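Local coordinates for DUF1881 domain-containing protein (Neurospora crassa, PDB 5Z6D), which joins a betagamma-crystallin domain to an Ig-like domain, whose interface leaves the calcium-binding site inoperative; its precise cellular role is unsettled, at residues S49-A54 against R84-D89. The protein carries 1 engineered substitution. Residues are numbered along the deposited sequence; the frame is centred on the assembly and turned at random.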
ATOM      1  N   SER A  49     -11.019  -3.536  16.990  1.00 29.92           N
ATOM      2  CA  SER A  49      -9.599  -3.858  17.006  1.00 36.50           C
ATOM      3  C   SER A  49      -9.144  -4.361  15.644  1.00 40.55           C
ATOM      4  O   SER A  49      -8.026  -4.864  15.496  1.00 41.77           O
ATOM      5  CB  SER A  49      -9.293  -4.902  18.076  1.00 37.63           C
ATOM      6  OG  SER A  49      -9.582  -4.391  19.368  1.00 40.68           O
ATOM      7  N   ALA A  50     -10.024  -4.230  14.657  1.00 35.05           N
ATOM      8  CA  ALA A  50      -9.735  -4.698  13.312  1.00 24.05           C
ATOM      9  C   ALA A  50      -9.548  -3.518  12.365  1.00 20.05           C
ATOM     10  O   ALA A  50      -9.828  -2.358  12.696  1.00 23.18           O
ATOM     11  CB  ALA A  50     -10.841  -5.603  12.818  1.00 23.32           C
ATOM     12  N   LYS A  51      -9.075  -3.836  11.172  1.00 17.65           N
ATOM     13  CA  LYS A  51      -8.865  -2.857  10.133  1.00 18.78           C
ATOM     14  C   LYS A  51      -8.784  -3.636   8.826  1.00 17.99           C
ATOM     15  O   LYS A  51      -8.343  -4.784   8.824  1.00 17.96           O
ATOM     16  CB  LYS A  51      -7.596  -2.068  10.429  1.00 30.07           C
ATOM     17  CG  LYS A  51      -6.945  -1.342   9.302  1.00 26.84           C
ATOM     18  CD  LYS A  51      -5.646  -0.782   9.854  1.00 25.50           C
ATOM     19  CE  LYS A  51      -4.898   0.042   8.868  1.00 33.58           C
ATOM     20  NZ  LYS A  51      -3.806   0.729   9.590  1.00 34.19           N
ATOM     21  N   VAL A  52      -9.259  -3.058   7.724  1.00 17.27           N
ATOM     22  CA  VAL A  52      -9.134  -3.724   6.431  1.00 16.81           C
ATOM     23  C   VAL A  52      -8.187  -2.950   5.540  1.00 18.85           C
ATOM     24  O   VAL A  52      -8.315  -1.730   5.396  1.00 17.78           O
ATOM     25  CB  VAL A  52     -10.471  -3.850   5.689  1.00 15.58           C
ATOM     26  CG1 VAL A  52     -10.285  -4.629   4.384  1.00 18.87           C
ATOM     27  CG2 VAL A  52     -11.525  -4.519   6.554  1.00 21.36           C
ATOM     28  N   ILE A  53      -7.231  -3.657   4.952  1.00 14.09           N
ATOM     29  CA  ILE A  53      -6.430  -3.075   3.884  1.00 15.77           C
ATOM     30  C   ILE A  53      -6.847  -3.734   2.582  1.00 14.41           C
ATOM     31  O   ILE A  53      -6.735  -4.943   2.448  1.00 15.45           O
ATOM     32  CB  ILE A  53      -4.925  -3.259   4.133  1.00 15.45           C
ATOM     33  CG1 ILE A  53      -4.517  -2.581   5.447  1.00 15.13           C
ATOM     34  CG2 ILE A  53      -4.123  -2.708   2.946  1.00 17.00           C
ATOM     35  CD1 ILE A  53      -3.111  -2.955   5.912  1.00 20.91           C
ATOM     36  N   ALA A  54      -7.343  -2.943   1.631  1.00 15.32           N
ATOM     37  CA  ALA A  54      -7.841  -3.469   0.350  1.00 14.45           C
ATOM     38  C   ALA A  54      -7.018  -2.913  -0.810  1.00 16.62           C
ATOM     39  O   ALA A  54      -6.681  -1.741  -0.810  1.00 16.37           O
ATOM     40  CB  ALA A  54      -9.336  -3.121   0.171  1.00 19.20           C
ATOM     41  N   ARG A  84      -6.991  -7.679   3.144  1.00 14.34           N
ATOM     42  CA  ARG A  84      -6.489  -8.402   4.296  1.00 13.63           C
ATOM     43  C   ARG A  84      -7.106  -7.763   5.522  1.00 17.93           C
ATOM     44  O   ARG A  84      -7.169  -6.534   5.638  1.00 17.27           O
ATOM     45  CB  ARG A  84      -4.954  -8.377   4.373  1.00 16.62           C
ATOM     46  CG  ARG A  84      -4.408  -9.240   5.503  1.00 21.09           C
ATOM     47  CD  ARG A  84      -2.875  -9.288   5.514  1.00 23.87           C
ATOM     48  NE  ARG A  84      -2.313  -9.784   4.261  1.00 25.63           N
ATOM     49  CZ  ARG A  84      -1.005  -9.872   4.028  1.00 31.30           C
ATOM     50  NH1 ARG A  84      -0.146  -9.483   4.963  1.00 27.33           N
ATOM     51  NH2 ARG A  84      -0.556 -10.333   2.866  1.00 34.45           N
ATOM     52  N   VAL A  85      -7.612  -8.598   6.416  1.00 15.99           N
ATOM     53  CA  VAL A  85      -8.095  -8.127   7.696  1.00 16.06           C
ATOM     54  C   VAL A  85      -6.940  -8.203   8.684  1.00 19.11           C
ATOM     55  O   VAL A  85      -6.366  -9.287   8.904  1.00 19.99           O
ATOM     56  CB  VAL A  85      -9.284  -8.955   8.217  1.00 15.32           C
ATOM     57  CG1 VAL A  85      -9.838  -8.323   9.486  1.00 18.03           C
ATOM     58  CG2 VAL A  85     -10.365  -9.109   7.128  1.00 18.54           C
ATOM     59  N   VAL A  86      -6.582  -7.054   9.243  1.00 17.50           N
ATOM     60  CA  VAL A  86      -5.413  -6.937  10.114  1.00 17.24           C
ATOM     61  C   VAL A  86      -5.769  -6.294  11.453  1.00 20.17           C
ATOM     62  O   VAL A  86      -6.857  -5.716  11.620  1.00 20.25           O
ATOM     63  CB  VAL A  86      -4.287  -6.117   9.441  1.00 19.67           C
ATOM     64  CG1 VAL A  86      -3.817  -6.793   8.144  1.00 17.65           C
ATOM     65  CG2 VAL A  86      -4.745  -4.679   9.186  1.00 20.98           C
ATOM     66  N   ASP A  87      -4.859  -6.394  12.415  1.00 21.24           N
ATOM     67  CA  ASP A  87      -5.030  -5.687  13.682  1.00 22.62           C
ATOM     68  C   ASP A  87      -5.086  -4.180  13.445  1.00 19.55           C
ATOM     69  O   ASP A  87      -4.547  -3.681  12.463  1.00 22.50           O
ATOM     70  CB  ASP A  87      -3.896  -6.021  14.654  1.00 28.41           C
ATOM     71  CG  ASP A  87      -3.886  -7.486  15.054  1.00 43.77           C
ATOM     72  OD1 ASP A  87      -4.799  -7.898  15.799  1.00 46.96           O
ATOM     73  OD2 ASP A  87      -2.969  -8.222  14.631  1.00 41.08           O
ATOM     74  N   ASP A  88      -5.744  -3.453  14.341  1.00 24.17           N
ATOM     75  CA  ASP A  88      -5.895  -2.010  14.178  1.00 25.34           C
ATOM     76  C   ASP A  88      -4.568  -1.250  14.085  1.00 28.57           C
ATOM     77  O   ASP A  88      -4.498  -0.188  13.462  1.00 29.38           O
ATOM     78  CB  ASP A  88      -6.737  -1.442  15.328  1.00 33.81           C
ATOM     79  CG  ASP A  88      -6.185  -1.802  16.697  1.00 54.93           C
ATOM     80  OD1 ASP A  88      -4.956  -1.714  16.900  1.00 63.65           O
ATOM     81  OD2 ASP A  88      -6.982  -2.174  17.579  1.00 67.81           O
ATOM     82  N   ASP A  89      -3.513  -1.794  14.686  1.00 22.67           N
ATOM     83  CA  ASP A  89      -2.244  -1.089  14.721  1.00 25.49           C
ATOM     84  C   ASP A  89      -1.255  -1.658  13.711  1.00 25.94           C
ATOM     85  O   ASP A  89      -0.075  -1.303  13.707  1.00 25.28           O
ATOM     86  CB  ASP A  89      -1.647  -1.105  16.138  1.00 38.14           C
ATOM     87  CG  ASP A  89      -1.480  -2.506  16.702  1.00 45.13           C
ATOM     88  OD1 ASP A  89      -2.102  -3.462  16.184  1.00 41.15           O
ATOM     89  OD2 ASP A  89      -0.727  -2.644  17.690  1.00 53.57           O
TER
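S49 O accepts a hydrogen bond from D88 N at 2.9 Å, the donor standing 54° out of the carbonyl plane where strand 82-87 gives way to the turn; D88 OD2 lies 3.2 Å from S49 CA. A50 pairs with D87 without hydrogen bonds, and its side chain packs on V10. At K51 the antiparallel pairing with V86 is uneven: the V86 N to K51 O hydrogen bond is nearly straight (2.9 Å, 173°), that from K51 N to V86 O weak. The extended K51 chain passes V86, its CG 4.0 Å from V86 CG2, and runs by D88 O until NZ hydrogen-bonds T90 O, with E66 a long, weak ion partner. An alanine here would probably leave T90 O without this donor and open a gap beside V86 CG2. V52 and V85 face V10 on the other side of the sheet. I53, with CG1 anti to its carbonyl carbon (chi1 -60°), sets CD1 4.0 Å from V86 CG2. Its backbone exchanges two hydrogen bonds with R84, whose guanidinium bridges to D30. Thus backbone bonds join two central strands of a betagamma-crystallin sheet, while I53 packs on L132 and I135 of strand 131-136 and R84 touches I135, probably where the crystallin domain meets the Ig-like domain.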